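Local coordinates for protein catechol O-methyltransferase (Mycobacterium tuberculosis, PDB 6JCL) that catalyses the metal-dependent transfer of a methyl group from S-adenosyl-L-methionine to a hydroxyl of catechol-like compounds, working as a homodimer, at residues I162-V167 with R186-M191; P25-A30 with S74-A79; D123-L128 with V146-W151. All blocks are in the same frame, centred on the assembly; numbering follows the deposited sequence. Where two conformers were deposited one is given.

Contact 1. Residues I162-V167 with R186-M191; sequences IVVDNV and RRTLQM. With SR (strontium ion), chain J.
The nearest CA atoms of the two segments, those of V167 and R186, are 7.1 Å apart, where the loop after strand 160-165 passes helix 180-194. The strand approaches the helix through V164 and the loop through V167, while the helix answers with T188 and L189. No hydrogen bond joins the segments; methyl groups make the contact, one of them against a carbonyl oxygen. CD2 of L189 meets CG2 of V167 at 4.1 Å. CG of L189 stands anti to its carbonyl carbon (chi1 -68°), and the CD1 methyl reaches V167 O at 3.4 Å. Three residues earlier, on the strand, V164 CG1 faces T188 CG2 at 4.3 Å, whereas T188 OG1 hydrogen-bonds A184 O in its own helix and N145 of helix 145-155. Between the two valines, D165 and N166 grip a strontium ion: D165 OD2 binds at 2.5 Å and N166 OD1 at 2.6 Å, with D139 also in the site and a water at 2.5 Å. N166 ND2 is held by D212, which helps fix the turn of the amide, and K142 donates to N166 OD1. The contact thus separates two chemistries on neighbouring residues: apolar groups bind the loop to the helix, and oxygen ligands hold the cation. V167 O is buried beside L189 CD1 with no polar partner in the model, which may carry an energetic cost.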
loop_
_atom_site.group_PDB
_atom_site.type_symbol
_atom_site.label_atom_id
_atom_site.label_comp_id
_atom_site.label_asym_id
_atom_site.label_seq_id
_atom_site.Cartn_x
_atom_site.Cartn_y
_atom_site.Cartn_z
ATOM N N ILE A 162 2.677 -1.001 -10.674
ATOM C CA ILE A 162 3.774 -0.035 -10.774
ATOM C C ILE A 162 3.743 0.820 -9.521
ATOM O O ILE A 162 2.696 1.387 -9.178
ATOM C CB ILE A 162 3.661 0.855 -12.031
ATOM C CG1 ILE A 162 3.728 0.000 -13.305
ATOM C CG2 ILE A 162 4.801 1.900 -12.040
ATOM C CD1 ILE A 162 3.353 0.776 -14.622
ATOM N N VAL A 163 4.882 0.925 -8.846
ATOM C CA VAL A 163 5.021 1.780 -7.669
ATOM C C VAL A 163 6.096 2.813 -7.970
ATOM O O VAL A 163 7.185 2.455 -8.440
ATOM C CB VAL A 163 5.384 0.959 -6.418
ATOM C CG1 VAL A 163 5.657 1.890 -5.236
ATOM C CG2 VAL A 163 4.257 -0.037 -6.059
ATOM N N VAL A 164 5.790 4.088 -7.721
ATOM C CA VAL A 164 6.741 5.180 -7.918
ATOM C C VAL A 164 6.989 5.821 -6.555
ATOM O O VAL A 164 6.037 6.242 -5.884
ATOM C CB VAL A 164 6.234 6.228 -8.923
ATOM C CG1 VAL A 164 7.330 7.269 -9.173
ATOM C CG2 VAL A 164 5.757 5.567 -10.251
ATOM N N ASP A 165 8.257 5.891 -6.151
ATOM C CA ASP A 165 8.626 6.470 -4.861
ATOM C C ASP A 165 8.768 7.996 -4.941
ATOM O O ASP A 165 9.056 8.577 -5.997
ATOM C CB ASP A 165 9.951 5.867 -4.373
ATOM C CG ASP A 165 10.126 5.969 -2.860
ATOM O OD1 ASP A 165 9.111 6.137 -2.144
ATOM O OD2 ASP A 165 11.290 5.875 -2.384
ATOM N N ASN A 166 8.569 8.642 -3.791
ATOM C CA ASN A 166 8.934 10.059 -3.581
ATOM C C ASN A 166 8.103 11.030 -4.427
ATOM O O ASN A 166 8.641 11.988 -4.972
ATOM C CB ASN A 166 10.430 10.318 -3.860
ATOM C CG ASN A 166 11.362 9.378 -3.109
ATOM O OD1 ASN A 166 12.108 8.606 -3.724
ATOM N ND2 ASN A 166 11.339 9.445 -1.772
ATOM N N VAL A 167 6.781 10.843 -4.469
ATOM C CA VAL A 167 5.947 11.645 -5.365
ATOM C C VAL A 167 5.288 12.833 -4.659
ATOM O O VAL A 167 4.484 13.524 -5.284
ATOM C CB VAL A 167 4.868 10.784 -6.059
ATOM C CG1 VAL A 167 5.497 9.634 -6.862
ATOM C CG2 VAL A 167 3.851 10.270 -5.036
ATOM N N ARG A 186 5.284 16.187 -9.560
ATOM C CA ARG A 186 3.992 16.713 -9.984
ATOM C C ARG A 186 3.669 16.285 -11.410
ATOM O O ARG A 186 2.537 15.878 -11.701
ATOM C CB ARG A 186 3.977 18.240 -9.859
ATOM C CG ARG A 186 2.677 18.884 -10.321
ATOM C CD ARG A 186 2.787 20.414 -10.286
ATOM N NE ARG A 186 1.589 21.092 -10.768
ATOM C CZ ARG A 186 0.567 21.438 -9.993
ATOM N NH1 ARG A 186 -0.481 22.065 -10.510
ATOM N NH2 ARG A 186 0.587 21.146 -8.698
ATOM N N ARG A 187 4.652 16.368 -12.311
ATOM C CA ARG A 187 4.428 15.956 -13.693
ATOM C C ARG A 187 4.177 14.459 -13.773
ATOM O O ARG A 187 3.367 14.007 -14.586
ATOM C CB ARG A 187 5.640 16.326 -14.559
ATOM C CG ARG A 187 5.507 15.857 -16.010
ATOM C CD ARG A 187 6.835 15.804 -16.756
ATOM N NE ARG A 187 6.670 15.211 -18.086
ATOM C CZ ARG A 187 7.641 14.619 -18.776
ATOM N NH1 ARG A 187 8.863 14.535 -18.273
ATOM N NH2 ARG A 187 7.389 14.108 -19.974
ATOM N N THR A 188 4.875 13.682 -12.938
ATOM C CA THR A 188 4.655 12.237 -12.909
ATOM C C THR A 188 3.212 11.919 -12.546
ATOM O O THR A 188 2.564 11.078 -13.186
ATOM C CB THR A 188 5.603 11.603 -11.890
ATOM O OG1 THR A 188 6.955 11.778 -12.322
ATOM C CG2 THR A 188 5.312 10.090 -11.687
ATOM N N LEU A 189 2.703 12.564 -11.495
ATOM C CA LEU A 189 1.336 12.307 -11.053
ATOM C C LEU A 189 0.325 12.724 -12.121
ATOM O O LEU A 189 -0.676 12.025 -12.367
ATOM C CB LEU A 189 1.077 13.041 -9.735
ATOM C CG LEU A 189 1.863 12.520 -8.522
ATOM C CD1 LEU A 189 1.754 13.537 -7.376
ATOM C CD2 LEU A 189 1.328 11.170 -8.095
ATOM N N GLN A 190 0.565 13.859 -12.770
ATOM C CA GLN A 190 -0.352 14.289 -13.821
ATOM C C GLN A 190 -0.333 13.317 -14.995
ATOM O O GLN A 190 -1.390 12.984 -15.554
ATOM C CB GLN A 190 0.009 15.705 -14.259
ATOM C CG GLN A 190 -0.332 16.712 -13.158
ATOM C CD GLN A 190 0.051 18.135 -13.525
ATOM O OE1 GLN A 190 1.122 18.381 -14.071
ATOM N NE2 GLN A 190 -0.841 19.079 -13.230
ATOM N N MET A 191 0.848 12.798 -15.338
ATOM C CA MET A 191 0.933 11.844 -16.434
ATOM C C MET A 191 0.200 10.554 -16.089
ATOM O O MET A 191 -0.540 10.013 -16.925
ATOM C CB MET A 191 2.402 11.559 -16.767
ATOM C CG MET A 191 2.598 10.483 -17.839
ATOM S SD MET A 191 2.862 8.854 -17.091
ATOM C CE MET A 191 3.587 7.998 -18.492
HETATM SR SR SR J . 13.569 6.621 -2.981
HETATM O O HOH W 1 14.573 5.036 -1.262
#

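Contact 2. Residues P25-A30 with S74-A79; sequences PALAAA and STIWLA. With SAH (S-adenosyl-L-homocysteine), chain I.
The indole of W77 is met by L27, whose CD1 methyl approaches obliquely, over neither a clear face nor a clear edge. It lies 3.3 Å from CZ2 and 3.5 Å from CE2, a close fit near the CE2–CZ2 bond of the six-membered ring. Elsewhere around the indole, F73 packs edge-to-face, R80 makes a cation-pi contact, and K50 and C53 of helix 46-58 also touch it. The other branch of L27 serves I76: CD2 sits 3.9 Å from I76 CG2 and reaches on to the CD1 end of the same side chain. With its CG anti to the carbonyl carbon (chi1 -65°), L27 spreads its two methyls between neighbouring residues of the facing helix. One turn further along helix 25-36, A30 CB touches I76 CD1 at 4.1 Å. The short helical segments run nearly antiparallel, at 156°, with their axes 11.2 Å apart, a spacing bridged by the large side chains of one leucine, one isoleucine and one tryptophan.

S74, on the same helix as W77, turns away from this apolar seam and holds the amino acid end of S-adenosyl-L-homocysteine. Its backbone N donates to the ligand's carboxylate O (3.2 Å, 161° at the hydrogen), and its OG accepts from the ligand's amino N at 2.8 Å. E66 also hydrogen-bonds to S74 OG, a second-shell link that helps position the hydroxyl. Strand 63-67 and helix 73-82 belong to the Rossmann-like core of class I methyltransferases, which binds the amino acid end of the cofactor product at the start of that helix; helix 25-36 packs against this core from outside.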
loop_
_atom_site.group_PDB
_atom_site.type_symbol
_atom_site.label_atom_id
_atom_site.label_comp_id
_atom_site.label_asym_id
_atom_site.label_seq_id
_atom_site.Cartn_x
_atom_site.Cartn_y
_atom_site.Cartn_z
ATOM N N PRO A 25 19.676 -8.877 10.571
ATOM C CA PRO A 25 21.127 -8.723 10.360
ATOM C C PRO A 25 21.506 -8.577 8.901
ATOM O O PRO A 25 22.540 -7.965 8.605
ATOM C CB PRO A 25 21.719 -9.993 10.990
ATOM C CG PRO A 25 20.573 -10.935 11.127
ATOM C CD PRO A 25 19.321 -10.153 11.208
ATOM N N ALA A 26 20.727 -9.137 7.970
ATOM C CA ALA A 26 21.046 -8.928 6.556
ATOM C C ALA A 26 20.884 -7.462 6.169
ATOM O O ALA A 26 21.740 -6.889 5.480
ATOM C CB ALA A 26 20.157 -9.809 5.676
ATOM N N LEU A 27 19.814 -6.826 6.628
ATOM C CA LEU A 27 19.649 -5.412 6.320
ATOM C C LEU A 27 20.581 -4.539 7.152
ATOM O O LEU A 27 21.052 -3.510 6.654
ATOM C CB LEU A 27 18.200 -5.000 6.534
ATOM C CG LEU A 27 17.250 -5.703 5.562
ATOM C CD1 LEU A 27 15.847 -5.428 5.996
ATOM C CD2 LEU A 27 17.463 -5.270 4.115
ATOM N N ALA A 28 20.874 -4.939 8.398
ATOM C CA ALA A 28 21.881 -4.220 9.179
ATOM C C ALA A 28 23.240 -4.258 8.484
ATOM O O ALA A 28 23.930 -3.232 8.389
ATOM C CB ALA A 28 21.969 -4.783 10.599
ATOM N N ALA A 29 23.627 -5.424 7.958
ATOM C CA ALA A 29 24.890 -5.506 7.238
ATOM C C ALA A 29 24.853 -4.674 5.956
ATOM O O ALA A 29 25.860 -4.059 5.582
ATOM C CB ALA A 29 25.224 -6.963 6.929
ATOM N N ALA A 30 23.707 -4.654 5.264
ATOM C CA ALA A 30 23.593 -3.866 4.033
ATOM C C ALA A 30 23.763 -2.375 4.299
ATOM O O ALA A 30 24.391 -1.664 3.505
ATOM C CB ALA A 30 22.249 -4.124 3.352
ATOM N N SER A 74 15.999 -1.725 -1.032
ATOM C CA SER A 74 14.678 -2.019 -1.593
ATOM C C SER A 74 14.696 -3.332 -2.380
ATOM O O SER A 74 13.731 -4.103 -2.343
ATOM C CB SER A 74 14.202 -0.866 -2.488
ATOM O OG SER A 74 15.145 -0.579 -3.510
ATOM N N THR A 75 15.807 -3.608 -3.068
ATOM C CA THR A 75 15.949 -4.819 -3.877
ATOM C C THR A 75 15.855 -6.084 -3.034
ATOM O O THR A 75 15.224 -7.068 -3.447
ATOM C CB THR A 75 17.292 -4.775 -4.593
ATOM O OG1 THR A 75 17.575 -3.420 -4.989
ATOM C CG2 THR A 75 17.276 -5.705 -5.812
ATOM N N ILE A 76 16.506 -6.083 -1.868
ATOM C CA ILE A 76 16.450 -7.229 -0.972
ATOM C C ILE A 76 15.006 -7.532 -0.596
ATOM O O ILE A 76 14.568 -8.688 -0.627
ATOM C CB ILE A 76 17.314 -6.972 0.281
ATOM C CG1 ILE A 76 18.812 -7.060 -0.063
ATOM C CG2 ILE A 76 16.951 -7.960 1.387
ATOM C CD1 ILE A 76 19.753 -6.468 1.030
ATOM N N TRP A 77 14.246 -6.492 -0.231
ATOM C CA TRP A 77 12.842 -6.666 0.136
ATOM C C TRP A 77 12.018 -7.199 -1.032
ATOM O O TRP A 77 11.173 -8.090 -0.856
ATOM C CB TRP A 77 12.280 -5.329 0.606
ATOM C CG TRP A 77 12.678 -4.913 2.005
ATOM C CD1 TRP A 77 13.461 -3.841 2.355
ATOM C CD2 TRP A 77 12.266 -5.530 3.238
ATOM N NE1 TRP A 77 13.550 -3.754 3.736
ATOM C CE2 TRP A 77 12.813 -4.764 4.296
ATOM C CE3 TRP A 77 11.465 -6.637 3.548
ATOM C CZ2 TRP A 77 12.604 -5.084 5.642
ATOM C CZ3 TRP A 77 11.263 -6.966 4.897
ATOM C CH2 TRP A 77 11.842 -6.190 5.924
ATOM N N LEU A 78 12.245 -6.670 -2.234
ATOM C CA LEU A 78 11.516 -7.179 -3.393
ATOM C C LEU A 78 11.853 -8.641 -3.641
ATOM O O LEU A 78 10.961 -9.457 -3.904
ATOM C CB LEU A 78 11.848 -6.345 -4.631
ATOM C CG LEU A 78 11.214 -4.963 -4.602
ATOM C CD1 LEU A 78 11.840 -4.080 -5.691
ATOM C CD2 LEU A 78 9.704 -5.092 -4.781
ATOM N N ALA A 79 13.136 -9.001 -3.500
ATOM C CA ALA A 79 13.554 -10.380 -3.749
ATOM C C ALA A 79 12.980 -11.318 -2.700
ATOM O O ALA A 79 12.602 -12.449 -3.009
ATOM C CB ALA A 79 15.076 -10.481 -3.783
HETATM N N SAH I . 15.728 2.042 -4.395
HETATM C CA SAH I . 16.847 2.271 -3.467
HETATM C CB SAH I . 17.287 3.729 -3.541
HETATM C CG SAH I . 17.590 4.226 -4.952
HETATM S SD SAH I . 18.427 5.830 -4.864
HETATM C C SAH I . 16.463 1.905 -2.040
HETATM O O SAH I . 17.178 1.188 -1.331
HETATM O OXT SAH I . 15.393 2.308 -1.601
HETATM C "C5'" SAH I . 18.414 6.185 -6.639
HETATM C "C4'" SAH I . 19.426 5.362 -7.440
HETATM O "O4'" SAH I . 19.169 5.586 -8.812
HETATM C "C3'" SAH I . 20.894 5.758 -7.228
HETATM O "O3'" SAH I . 21.636 4.586 -6.890
HETATM C "C2'" SAH I . 21.351 6.312 -8.567
HETATM O "O2'" SAH I . 22.731 6.106 -8.848
HETATM C "C1'" SAH I . 20.387 5.607 -9.525
HETATM N N9 SAH I . 20.210 6.261 -10.831
HETATM C C8 SAH I . 20.151 7.618 -11.078
HETATM N N7 SAH I . 19.973 7.779 -12.408
HETATM C C5 SAH I . 19.907 6.555 -12.991
HETATM C C6 SAH I . 19.751 6.166 -14.321
HETATM N N6 SAH I . 19.627 7.064 -15.305
HETATM N N1 SAH I . 19.717 4.822 -14.607
HETATM C C2 SAH I . 19.869 3.876 -13.604
HETATM N N3 SAH I . 20.038 4.261 -12.291
HETATM C C4 SAH I . 20.055 5.595 -12.006
#

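Contact 3. Residues D123-L128 with V146-W151; sequences DTLPTL and VAYIQW
L125 CB and P126 N lie over one face of the W151 indole. L125 CB stands above the five-membered ring, 4.0 Å from its centroid and only 10° off the normal, which is a CH-pi contact. Beside it, the backbone N of P126 is 4.0 Å above the indole plane of W151 and offset toward the rim. The proline ring sits beside the CZ2–CH2 rim, raised above the plane, with P126 CG 3.5 Å from W151 CZ2. Further along the leucine, L125 CD1 fits between two aromatic residues, 3.8 Å from W151 CD1 and 3.7 Å from Y148 CD1. It meets the phenol ring obliquely, on the side that carries CD1 and CE1. CG of L125 is anti to its carbonyl carbon (chi1 -81°), which lets the CD1 branch reach past the pyrrole edge to Y148.

The next shell holds these groups in place. The short 3-10 turn carrying L125 and P126 is tied off by T127, whose N and OG1 both donate to T124 O; the bond from T127 OG1 to T124 O is 2.6 Å long and falls on a lone pair in the carbonyl plane. L65 and L91, from two strands of the central sheet, back L125, while A121 and I67 pack on Y148. The side-chain contacts across the segments are apolar and aromatic, and no hydrogen bond crosses. Y148 instead turns its hydroxyl to a hydrogen bond with D141 and itself touches S-adenosyl-L-homocysteine, so one tyrosine joins this hydrophobic cluster to the wall of the cofactor pocket.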
loop_
_atom_site.group_PDB
_atom_site.type_symbol
_atom_site.label_atom_id
_atom_site.label_comp_id
_atom_site.label_asym_id
_atom_site.label_seq_id
_atom_site.Cartn_x
_atom_site.Cartn_y
_atom_site.Cartn_z
ATOM N N ASP A 123 19.084 3.338 -21.483
ATOM C CA ASP A 123 19.856 2.534 -22.419
ATOM C C ASP A 123 19.716 1.041 -22.175
ATOM O O ASP A 123 19.863 0.261 -23.122
ATOM C CB ASP A 123 21.335 2.916 -22.354
ATOM C CG ASP A 123 21.572 4.371 -22.702
ATOM O OD1 ASP A 123 20.774 4.935 -23.488
ATOM O OD2 ASP A 123 22.548 4.953 -22.184
ATOM N N THR A 124 19.469 0.619 -20.932
ATOM C CA THR A 124 19.393 -0.813 -20.655
ATOM C C THR A 124 17.970 -1.359 -20.741
ATOM O O THR A 124 17.794 -2.522 -21.119
ATOM C CB THR A 124 19.986 -1.139 -19.275
ATOM O OG1 THR A 124 19.301 -0.402 -18.254
ATOM C CG2 THR A 124 21.481 -0.807 -19.239
ATOM N N LEU A 125 16.956 -0.545 -20.430
ATOM C CA LEU A 125 15.566 -0.985 -20.557
ATOM C C LEU A 125 15.237 -1.609 -21.910
ATOM O O LEU A 125 14.515 -2.622 -21.920
ATOM C CB LEU A 125 14.615 0.192 -20.268
ATOM C CG LEU A 125 14.379 0.463 -18.776
ATOM C CD1 LEU A 125 13.809 1.864 -18.504
ATOM C CD2 LEU A 125 13.471 -0.603 -18.150
ATOM N N PRO A 126 15.687 -1.072 -23.060
ATOM C CA PRO A 126 15.413 -1.734 -24.353
ATOM C C PRO A 126 16.118 -3.074 -24.547
ATOM O O PRO A 126 15.778 -3.795 -25.492
ATOM C CB PRO A 126 15.917 -0.721 -25.393
ATOM C CG PRO A 126 16.046 0.562 -24.684
ATOM C CD PRO A 126 16.285 0.267 -23.247
ATOM N N THR A 127 17.105 -3.414 -23.724
ATOM C CA THR A 127 17.835 -4.664 -23.875
ATOM C C THR A 127 17.312 -5.766 -22.970
ATOM O O THR A 127 17.767 -6.909 -23.089
ATOM C CB THR A 127 19.327 -4.449 -23.576
ATOM O OG1 THR A 127 19.502 -4.241 -22.166
ATOM C CG2 THR A 127 19.853 -3.251 -24.345
ATOM N N LEU A 128 16.382 -5.441 -22.075
ATOM C CA LEU A 128 15.870 -6.401 -21.104
ATOM C C LEU A 128 14.970 -7.440 -21.753
ATOM O O LEU A 128 14.070 -7.100 -22.527
ATOM C CB LEU A 128 15.080 -5.684 -20.013
ATOM C CG LEU A 128 15.797 -4.755 -19.044
ATOM C CD1 LEU A 128 14.835 -4.369 -17.917
ATOM C CD2 LEU A 128 17.075 -5.395 -18.498
ATOM N N VAL A 146 8.607 9.572 -15.971
ATOM C CA VAL A 146 7.589 9.403 -17.007
ATOM C C VAL A 146 8.070 8.437 -18.084
ATOM O O VAL A 146 7.326 7.545 -18.508
ATOM C CB VAL A 146 7.192 10.771 -17.591
ATOM C CG1 VAL A 146 6.524 10.613 -18.948
ATOM C CG2 VAL A 146 6.264 11.492 -16.613
ATOM N N ALA A 147 9.319 8.593 -18.544
ATOM C CA ALA A 147 9.880 7.621 -19.488
ATOM C C ALA A 147 9.905 6.209 -18.898
ATOM O O ALA A 147 9.583 5.229 -19.597
ATOM C CB ALA A 147 11.292 8.032 -19.887
ATOM N N TYR A 148 10.293 6.082 -17.620
ATOM C CA TYR A 148 10.360 4.755 -17.008
ATOM C C TYR A 148 8.972 4.143 -16.871
ATOM O O TYR A 148 8.810 2.922 -17.003
ATOM C CB TYR A 148 11.052 4.819 -15.639
ATOM C CG TYR A 148 12.480 5.291 -15.721
ATOM C CD1 TYR A 148 13.235 5.089 -16.873
ATOM C CD2 TYR A 148 13.073 5.936 -14.643
ATOM C CE1 TYR A 148 14.544 5.534 -16.956
ATOM C CE2 TYR A 148 14.373 6.387 -14.714
ATOM C CZ TYR A 148 15.110 6.172 -15.862
ATOM O OH TYR A 148 16.403 6.633 -15.929
ATOM N N ILE A 149 7.959 4.971 -16.604
ATOM C CA ILE A 149 6.591 4.460 -16.523
ATOM C C ILE A 149 6.134 3.964 -17.894
ATOM O O ILE A 149 5.518 2.896 -18.009
ATOM C CB ILE A 149 5.641 5.533 -15.956
ATOM C CG1 ILE A 149 5.942 5.786 -14.483
ATOM C CG2 ILE A 149 4.163 5.106 -16.144
ATOM C CD1 ILE A 149 5.410 7.141 -14.004
ATOM N N GLN A 150 6.462 4.708 -18.958
ATOM C CA GLN A 150 6.134 4.245 -20.306
ATOM C C GLN A 150 6.815 2.912 -20.614
ATOM O O GLN A 150 6.189 2.006 -21.180
ATOM C CB GLN A 150 6.514 5.321 -21.326
ATOM C CG GLN A 150 5.554 6.515 -21.291
ATOM C CD GLN A 150 6.060 7.736 -22.049
ATOM O OE1 GLN A 150 7.267 7.947 -22.193
ATOM N NE2 GLN A 150 5.132 8.547 -22.540
ATOM N N TRP A 151 8.086 2.760 -20.223
ATOM C CA TRP A 151 8.764 1.477 -20.407
ATOM C C TRP A 151 8.116 0.395 -19.553
ATOM O O TRP A 151 7.981 -0.751 -19.997
ATOM C CB TRP A 151 10.256 1.598 -20.057
ATOM C CG TRP A 151 11.103 1.928 -21.253
ATOM C CD1 TRP A 151 11.755 3.104 -21.501
ATOM C CD2 TRP A 151 11.355 1.084 -22.379
ATOM N NE1 TRP A 151 12.401 3.039 -22.710
ATOM C CE2 TRP A 151 12.175 1.809 -23.270
ATOM C CE3 TRP A 151 10.979 -0.218 -22.717
ATOM C CZ2 TRP A 151 12.624 1.274 -24.474
ATOM C CZ3 TRP A 151 11.419 -0.745 -23.920
ATOM C CH2 TRP A 151 12.235 0.001 -24.783
#

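Overall arrangement
Contacts 1 and 3 are neighbours, their centres 16 Å apart, because helix 145-155 of contact 3 packs beside helix 180-194 of contact 1. T188 CG2 meets I149 CD1 at 3.8 Å, and M191 CE reaches Q150 CG at 3.7 Å. Contact 2 lies across the chain's centre from both, 24 Å from contact 1 and 25 Å from contact 3, centre to centre, and touches neither. What unites the three is the active site: metal ligands come from one contact and cofactor-pocket residues from the other two, although their centres are 16 to 25 Å apart. Packing on either side of the chain's centre thus converges on a single site.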